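Local coordinates for 1-acyl-sn-glycerol-3-phosphate acyltransferase (Thermotoga maritima, PDB 5KYM), which catalyses transfer of an acyl chain to lysophosphatidic acid, giving phosphatidic acid, and probably works within the membrane bilayer, at residues A[106-111]-A[116-121]; A[142-145]-A[150-153]. All blocks are in the same frame, centred on the assembly; numbering follows the deposited sequence.

Past the two N-terminal helices, 2-34 and 38-59, the chain enters the acyltransferase fold, where both contacts lie. Contact 1 comes first: after strand 103-104 the loop segment 106-111 turns back onto helix 114-120, closing a short connection of four residues. Strand 124-125 follows, then helix 137-147, and contact 2 closes the short turn that leads from this helix into strand 151-153. The two are in series, neither nested nor crossing. The centres of contact 1 and contact 2 are about 16 Å apart, and the nearest atoms of contact 1 and contact 2 about 5 Å. Strand 124-125 lies between them in sequence and meets both, with Phe125 against contact 1 and Val124 against contact 2.

Contact 1: residues A[106-111]-A[116-121]; sequences EELRKI and WYIRYL. With DD9 (nonane), chain F.
Leu108 and Ile118 form a small apolar contact between the loop that follows strand 103-104 and helix 114-120, with Arg109 and Arg119 at its solvent-exposed margin. No hydrogen bond crosses it. Both apolar side chains set out toward the opposite segment and cross at about a right angle. The delta methyl does the touching: Ile118 CD1 lies 3.9 Å from Leu108 CB and 4.0 Å from Leu108 CD1. Ile118 carries CG1 beside its backbone N, and an extended chi2 of -180° throws CD1 forward to the loop. Residues 108-110 follow helical backbone angles but lack regular helix bonds; Leu108 faces the helix while Arg109 leans along the margin. Arg109 contributes its aliphatic part: CG comes to the edge of the Arg119 guanidinium, 3.8 Å from NH1 and near the plane of that group. The two guanidinium planes are only 11° apart, and Arg109 NE stays 4.5 Å from Arg119 NH1. Glu106 probably eases this meeting of like charges, since its OE1 forms a salt bridge with Arg109 NH1 at 3.3 Å; the hydrogen bond in it is weak, bent to 127°. Elsewhere on the helix, Tyr117 receives the bound nonane, whose C4 rests over the centre of one ring face, 3.4 Å above the plane. The phenol hydroxyl hydrogen-bonds to the carbonyl oxygen of Gly25, which ties the tyrosine to helix 2-34 while the alkane lies on one ring face. Helix 114-120 therefore lies between the loop and the N-terminal helix pair: Tyr117 packs on Val28 and Leu29 of helix 2-34 and on Val45 and Ile49 of helix 38-59, whereas Leu108, Arg109 and Ile118 share Phe125 of strand 124-125.

Contact 2: residues A[142-145]-A[150-153]; sequences IEKL and TFIV
The Phe151 ring receives Lys144 at its edge, with Lys144 CB near the ring plane and 3.8 Å from Phe151 CE1, while Leu145 comes to it at a slant, Leu145 CG lying 4.0 Å from Phe151 CD1. This is helix-on-sheet packing in the alpha/beta acyltransferase fold: helix 137-147 leads through a three-residue turn into strand 151-153, and the first strand residue sends its aromatic side chain back toward the helix. Lys144 and Phe151 cross at about a right angle. The lysine holds CG beside its backbone N (chi1 -76°) and is extended from there, an arrangement that carries its methylenes past the rim of the ring, Lys144 CD lying 4.1 Å from Phe151 CZ. Leu145 approaches with its branch, CD2 standing 4.2 Å from Phe151 CD1. With an alanine in place of Phe151, the ring would be gone and a gap would probably open between helix and strand, leaving the Leu145 branch and the Lys144 methylenes without their shared partner. The backbone of Phe151 hydrogen-bonds to Phe78, just ahead of strand 79-82, and to Val80 within it, and Leu145 also touches Ile79, so helix and sheet meet through more than this one ring. Beyond the ring the lysine chain ends in a polar grip: NZ hydrogen-bonds to the carbonyl oxygens of both Asn122 and Gly123, just ahead of strand 124-125.

Contact 1: residues A[106-111]-A[116-121]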
ATOM      1  N   GLU A 106       7.289  -9.187  11.339  1.00 85.89           N
ATOM      2  CA  GLU A 106       7.821 -10.586  11.255  1.00 85.71           C
ATOM      3  C   GLU A 106       6.690 -11.644  11.234  1.00 78.26           C
ATOM      4  O   GLU A 106       6.754 -12.581  10.459  1.00 70.75           O
ATOM      5  CB  GLU A 106       8.840 -10.941  12.366  1.00 94.33           C
ATOM      6  CG  GLU A 106       9.333 -12.417  12.371  1.00 99.77           C
ATOM      7  CD  GLU A 106       9.882 -12.884  11.007  1.00107.04           C
ATOM      8  OE1 GLU A 106      10.779 -12.165  10.466  1.00112.73           O
ATOM      9  OE2 GLU A 106       9.417 -13.942  10.466  1.00101.76           O
ATOM     10  N   GLU A 107       5.658 -11.446  12.065  1.00 78.57           N
ATOM     11  CA  GLU A 107       4.479 -12.332  12.176  1.00 79.68           C
ATOM     12  C   GLU A 107       4.051 -12.914  10.854  1.00 77.66           C
ATOM     13  O   GLU A 107       3.741 -14.095  10.760  1.00 80.19           O
ATOM     14  CB  GLU A 107       3.228 -11.593  12.696  1.00 84.81           C
ATOM     15  CG  GLU A 107       3.083 -11.495  14.184  1.00 89.49           C
ATOM     16  CD  GLU A 107       4.111 -10.553  14.788  1.00 99.35           C
ATOM     17  OE1 GLU A 107       4.879  -9.917  14.011  1.00 96.37           O
ATOM     18  OE2 GLU A 107       4.169 -10.444  16.050  1.00109.56           O
ATOM     19  N   LEU A 108       4.001 -12.056   9.840  1.00 79.68           N
ATOM     20  CA  LEU A 108       3.267 -12.313   8.593  1.00 78.18           C
ATOM     21  C   LEU A 108       3.776 -13.452   7.734  1.00 77.86           C
ATOM     22  O   LEU A 108       2.949 -14.076   7.084  1.00 79.40           O
ATOM     23  CB  LEU A 108       3.163 -11.032   7.776  1.00 74.48           C
ATOM     24  CG  LEU A 108       2.103 -10.023   8.215  1.00 71.55           C
ATOM     25  CD1 LEU A 108       2.361  -8.653   7.630  1.00 70.66           C
ATOM     26  CD2 LEU A 108       0.769 -10.575   7.791  1.00 70.44           C
ATOM     27  N   ARG A 109       5.088 -13.744   7.806  1.00 73.93           N
ATOM     28  CA  ARG A 109       5.687 -14.932   7.181  1.00 73.04           C
ATOM     29  C   ARG A 109       4.903 -16.223   7.422  1.00 70.95           C
ATOM     30  O   ARG A 109       4.844 -17.084   6.564  1.00 68.90           O
ATOM     31  CB  ARG A 109       7.088 -15.106   7.700  1.00 75.53           C
ATOM     32  CG  ARG A 109       8.100 -15.535   6.652  1.00 84.91           C
ATOM     33  CD  ARG A 109       9.503 -15.304   7.225  1.00 93.41           C
ATOM     34  NE  ARG A 109      10.541 -15.000   6.218  1.00 95.04           N
ATOM     35  CZ  ARG A 109      11.536 -14.113   6.389  1.00 93.77           C
ATOM     36  NH1 ARG A 109      11.650 -13.405   7.523  1.00 91.88           N
ATOM     37  NH2 ARG A 109      12.423 -13.902   5.409  1.00 90.63           N
ATOM     38  N   LYS A 110       4.324 -16.338   8.609  1.00 74.88           N
ATOM     39  CA  LYS A 110       3.616 -17.540   9.059  1.00 75.57           C
ATOM     40  C   LYS A 110       2.208 -17.629   8.470  1.00 76.57           C
ATOM     41  O   LYS A 110       1.733 -18.729   8.259  1.00 81.60           O
ATOM     42  CB  LYS A 110       3.609 -17.622  10.617  1.00 74.65           C
ATOM     43  N   ILE A 111       1.546 -16.502   8.182  1.00 78.67           N
ATOM     44  CA  ILE A 111       0.185 -16.545   7.576  1.00 74.93           C
ATOM     45  C   ILE A 111       0.244 -17.034   6.106  1.00 73.41           C
ATOM     46  O   ILE A 111       0.796 -16.355   5.226  1.00 72.65           O
ATOM     47  CB  ILE A 111      -0.528 -15.174   7.578  1.00 76.57           C
ATOM     48  CG1 ILE A 111      -0.691 -14.613   8.983  1.00 82.40           C
ATOM     49  CG2 ILE A 111      -1.881 -15.289   6.902  1.00 73.50           C
ATOM     50  CD1 ILE A 111      -1.697 -15.338   9.875  1.00 85.77           C
ATOM     51  N   TRP A 116       3.349 -15.750   0.678  1.00 55.98           N
ATOM     52  CA  TRP A 116       3.759 -16.005  -0.707  1.00 54.80           C
ATOM     53  C   TRP A 116       3.661 -14.718  -1.465  1.00 51.91           C
ATOM     54  O   TRP A 116       4.514 -14.396  -2.263  1.00 54.95           O
ATOM     55  CB  TRP A 116       2.888 -17.007  -1.476  1.00 55.70           C
ATOM     56  CG  TRP A 116       2.532 -18.233  -0.806  1.00 56.17           C
ATOM     57  CD1 TRP A 116       3.283 -18.924   0.053  1.00 56.59           C
ATOM     58  CD2 TRP A 116       1.308 -18.948  -0.966  1.00 58.46           C
ATOM     59  NE1 TRP A 116       2.612 -20.034   0.466  1.00 59.16           N
ATOM     60  CE2 TRP A 116       1.395 -20.089  -0.153  1.00 58.98           C
ATOM     61  CE3 TRP A 116       0.137 -18.736  -1.724  1.00 60.23           C
ATOM     62  CZ2 TRP A 116       0.353 -21.045  -0.055  1.00 59.34           C
ATOM     63  CZ3 TRP A 116      -0.919 -19.688  -1.635  1.00 61.53           C
ATOM     64  CH2 TRP A 116      -0.788 -20.833  -0.800  1.00 60.12           C
ATOM     65  N   TYR A 117       2.592 -13.980  -1.266  1.00 49.46           N
ATOM     66  CA  TYR A 117       2.467 -12.760  -2.024  1.00 47.31           C
ATOM     67  C   TYR A 117       3.368 -11.624  -1.522  1.00 45.69           C
ATOM     68  O   TYR A 117       3.921 -10.878  -2.350  1.00 45.47           O
ATOM     69  CB  TYR A 117       0.996 -12.435  -2.244  1.00 45.67           C
ATOM     70  CG  TYR A 117       0.445 -13.272  -3.383  1.00 42.89           C
ATOM     71  CD1 TYR A 117       0.659 -12.899  -4.702  1.00 42.64           C
ATOM     72  CD2 TYR A 117      -0.215 -14.420  -3.143  1.00 41.41           C
ATOM     73  CE1 TYR A 117       0.193 -13.642  -5.746  1.00 42.15           C
ATOM     74  CE2 TYR A 117      -0.724 -15.166  -4.163  1.00 42.38           C
ATOM     75  CZ  TYR A 117      -0.499 -14.793  -5.460  1.00 43.92           C
ATOM     76  OH  TYR A 117      -1.034 -15.565  -6.482  1.00 48.33           O
ATOM     77  N   ILE A 118       3.613 -11.541  -0.215  1.00 46.19           N
ATOM     78  CA  ILE A 118       4.596 -10.572   0.298  1.00 50.28           C
ATOM     79  C   ILE A 118       5.964 -10.824  -0.279  1.00 52.38           C
ATOM     80  O   ILE A 118       6.649  -9.894  -0.650  1.00 50.53           O
ATOM     81  CB  ILE A 118       4.732 -10.593   1.835  1.00 52.63           C
ATOM     82  CG1 ILE A 118       3.421 -10.135   2.488  1.00 52.43           C
ATOM     83  CG2 ILE A 118       5.894  -9.704   2.266  1.00 54.15           C
ATOM     84  CD1 ILE A 118       3.387 -10.094   3.997  1.00 52.47           C
ATOM     85  N   ARG A 119       6.366 -12.093  -0.297  1.00 57.99           N
ATOM     86  CA  ARG A 119       7.606 -12.507  -0.923  1.00 58.58           C
ATOM     87  C   ARG A 119       7.605 -12.202  -2.403  1.00 55.07           C
ATOM     88  O   ARG A 119       8.566 -11.634  -2.873  1.00 56.02           O
ATOM     89  CB  ARG A 119       7.862 -13.982  -0.707  1.00 65.26           C
ATOM     90  CG  ARG A 119       8.440 -14.309   0.659  1.00 77.88           C
ATOM     91  CD  ARG A 119       9.222 -15.663   0.672  1.00 89.19           C
ATOM     92  NE  ARG A 119       8.284 -16.792   0.759  1.00 94.74           N
ATOM     93  CZ  ARG A 119       7.572 -17.115   1.849  1.00103.02           C
ATOM     94  NH1 ARG A 119       7.700 -16.433   3.012  1.00110.57           N
ATOM     95  NH2 ARG A 119       6.713 -18.130   1.783  1.00102.17           N
ATOM     96  N   TYR A 120       6.536 -12.523  -3.139  1.00 51.12           N
ATOM     97  CA  TYR A 120       6.532 -12.267  -4.580  1.00 49.44           C
ATOM     98  C   TYR A 120       6.750 -10.788  -4.873  1.00 51.02           C
ATOM     99  O   TYR A 120       7.502 -10.451  -5.786  1.00 54.22           O
ATOM    100  CB  TYR A 120       5.253 -12.726  -5.265  1.00 47.55           C
ATOM    101  CG  TYR A 120       5.392 -12.846  -6.781  1.00 46.45           C
ATOM    102  CD1 TYR A 120       5.278 -11.754  -7.578  1.00 47.41           C
ATOM    103  CD2 TYR A 120       5.598 -14.089  -7.391  1.00 46.80           C
ATOM    104  CE1 TYR A 120       5.408 -11.844  -8.964  1.00 50.68           C
ATOM    105  CE2 TYR A 120       5.710 -14.204  -8.759  1.00 47.51           C
ATOM    106  CZ  TYR A 120       5.627 -13.075  -9.557  1.00 49.82           C
ATOM    107  OH  TYR A 120       5.760 -13.103 -10.947  1.00 51.60           O
ATOM    108  N   LEU A 121       6.131  -9.911  -4.078  1.00 51.43           N
ATOM    109  CA  LEU A 121       6.312  -8.464  -4.230  1.00 53.57           C
ATOM    110  C   LEU A 121       7.653  -7.940  -3.757  1.00 55.18           C
ATOM    111  O   LEU A 121       7.839  -6.715  -3.685  1.00 52.95           O
ATOM    112  CB  LEU A 121       5.183  -7.714  -3.503  1.00 53.75           C
ATOM    113  CG  LEU A 121       3.806  -7.908  -4.153  1.00 53.79           C
ATOM    114  CD1 LEU A 121       2.692  -7.627  -3.159  1.00 53.37           C
ATOM    115  CD2 LEU A 121       3.673  -7.049  -5.430  1.00 53.66           C
TER
HETATM  116  C1  DD9 F 304      -4.703 -13.753  -6.874  1.00 52.25           C
HETATM  117  C2  DD9 F 304      -3.524 -13.416  -5.976  1.00 50.51           C
HETATM  118  C3  DD9 F 304      -3.980 -12.424  -4.927  1.00 50.75           C
HETATM  119  C4  DD9 F 304      -2.835 -12.130  -3.971  1.00 54.50           C
HETATM  120  C5  DD9 F 304      -3.146 -10.877  -3.148  1.00 56.72           C
HETATM  121  C6  DD9 F 304      -1.899 -10.499  -2.359  1.00 57.95           C
HETATM  122  C7  DD9 F 304      -2.115  -9.578  -1.159  1.00 54.60           C
HETATM  123  C8  DD9 F 304      -0.721  -9.233  -0.589  1.00 54.42           C
HETATM  124  C9  DD9 F 304      -0.794  -8.796   0.880  1.00 56.53           C

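Contact 2: residues A[142-145]-A[150-153]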
ATOM      1  N   ILE A 142      17.089  -0.622   0.439  1.00 73.94           N
ATOM      2  CA  ILE A 142      18.050   0.149  -0.362  1.00 71.65           C
ATOM      3  C   ILE A 142      18.561  -0.686  -1.541  1.00 74.54           C
ATOM      4  O   ILE A 142      18.644  -0.225  -2.696  1.00 73.42           O
ATOM      5  CB  ILE A 142      19.256   0.642   0.450  1.00 71.16           C
ATOM      6  CG1 ILE A 142      18.828   1.700   1.463  1.00 71.16           C
ATOM      7  CG2 ILE A 142      20.279   1.277  -0.481  1.00 72.73           C
ATOM      8  CD1 ILE A 142      19.942   2.589   2.013  1.00 71.15           C
ATOM      9  N   GLU A 143      18.906  -1.941  -1.229  1.00 77.77           N
ATOM     10  CA  GLU A 143      19.482  -2.859  -2.209  1.00 79.78           C
ATOM     11  C   GLU A 143      18.459  -3.225  -3.281  1.00 75.87           C
ATOM     12  O   GLU A 143      18.711  -3.006  -4.478  1.00 73.95           O
ATOM     13  CB  GLU A 143      20.114  -4.072  -1.504  1.00 86.40           C
ATOM     14  CG  GLU A 143      21.421  -3.818  -0.701  1.00 96.47           C
ATOM     15  CD  GLU A 143      22.392  -2.744  -1.269  1.00 97.77           C
ATOM     16  OE1 GLU A 143      22.818  -3.019  -2.425  1.00 96.14           O
ATOM     17  OE2 GLU A 143      22.711  -1.685  -0.564  1.00 83.72           O
ATOM     18  N   LYS A 144      17.294  -3.719  -2.854  1.00 69.51           N
ATOM     19  CA  LYS A 144      16.143  -3.888  -3.747  1.00 66.39           C
ATOM     20  C   LYS A 144      15.801  -2.667  -4.605  1.00 66.63           C
ATOM     21  O   LYS A 144      15.557  -2.814  -5.808  1.00 66.29           O
ATOM     22  CB  LYS A 144      14.891  -4.300  -2.966  1.00 63.57           C
ATOM     23  CG  LYS A 144      14.943  -5.733  -2.561  1.00 63.59           C
ATOM     24  CD  LYS A 144      13.966  -6.159  -1.472  1.00 62.52           C
ATOM     25  CE  LYS A 144      14.142  -7.664  -1.274  1.00 62.69           C
ATOM     26  NZ  LYS A 144      13.407  -8.200  -0.103  1.00 63.38           N
ATOM     27  N   LEU A 145      15.802  -1.478  -4.006  1.00 66.20           N
ATOM     28  CA  LEU A 145      15.574  -0.253  -4.767  1.00 64.15           C
ATOM     29  C   LEU A 145      16.556  -0.090  -5.892  1.00 67.13           C
ATOM     30  O   LEU A 145      16.129   0.174  -7.028  1.00 64.94           O
ATOM     31  CB  LEU A 145      15.560   0.985  -3.898  1.00 62.22           C
ATOM     32  CG  LEU A 145      14.164   1.195  -3.262  1.00 60.42           C
ATOM     33  CD1 LEU A 145      14.292   1.992  -1.964  1.00 62.45           C
ATOM     34  CD2 LEU A 145      13.154   1.824  -4.174  1.00 57.03           C
ATOM     35  N   THR A 150       9.831  -1.359  -6.868  1.00 55.53           N
ATOM     36  CA  THR A 150       9.018  -0.269  -6.312  1.00 51.37           C
ATOM     37  C   THR A 150       8.734  -0.560  -4.841  1.00 49.13           C
ATOM     38  O   THR A 150       8.416  -1.667  -4.499  1.00 49.39           O
ATOM     39  CB  THR A 150       7.703  -0.084  -7.101  1.00 50.45           C
ATOM     40  OG1 THR A 150       7.955   0.600  -8.322  1.00 50.64           O
ATOM     41  CG2 THR A 150       6.693   0.795  -6.382  1.00 52.65           C
ATOM     42  N   PHE A 151       8.823   0.440  -3.993  1.00 48.27           N
ATOM     43  CA  PHE A 151       8.462   0.288  -2.598  1.00 51.36           C
ATOM     44  C   PHE A 151       7.266   1.123  -2.227  1.00 52.65           C
ATOM     45  O   PHE A 151       6.929   2.082  -2.931  1.00 56.60           O
ATOM     46  CB  PHE A 151       9.633   0.657  -1.665  1.00 54.64           C
ATOM     47  CG  PHE A 151      10.375  -0.523  -1.199  1.00 58.16           C
ATOM     48  CD1 PHE A 151      11.227  -1.214  -2.103  1.00 60.66           C
ATOM     49  CD2 PHE A 151      10.176  -1.032   0.092  1.00 60.79           C
ATOM     50  CE1 PHE A 151      11.862  -2.378  -1.713  1.00 58.37           C
ATOM     51  CE2 PHE A 151      10.852  -2.197   0.487  1.00 61.87           C
ATOM     52  CZ  PHE A 151      11.679  -2.865  -0.421  1.00 59.85           C
ATOM     53  N   ILE A 152       6.637   0.742  -1.113  1.00 50.79           N
ATOM     54  CA  ILE A 152       5.481   1.435  -0.553  1.00 48.00           C
ATOM     55  C   ILE A 152       5.784   1.571   0.882  1.00 45.49           C
ATOM     56  O   ILE A 152       6.006   0.577   1.554  1.00 45.91           O
ATOM     57  CB  ILE A 152       4.169   0.624  -0.718  1.00 49.04           C
ATOM     58  CG1 ILE A 152       3.925   0.304  -2.201  1.00 49.40           C
ATOM     59  CG2 ILE A 152       2.968   1.361  -0.134  1.00 48.96           C
ATOM     60  CD1 ILE A 152       2.790  -0.647  -2.470  1.00 49.34           C
ATOM     61  N   VAL A 153       5.800   2.798   1.354  1.00 45.49           N
ATOM     62  CA  VAL A 153       6.428   3.147   2.634  1.00 47.60           C
ATOM     63  C   VAL A 153       5.448   4.052   3.431  1.00 48.37           C
ATOM     64  O   VAL A 153       4.821   4.930   2.844  1.00 44.94           O
ATOM     65  CB  VAL A 153       7.802   3.790   2.284  1.00 49.72           C
ATOM     66  CG1 VAL A 153       8.297   4.786   3.315  1.00 51.90           C
ATOM     67  CG2 VAL A 153       8.829   2.703   2.033  1.00 50.22           C
TER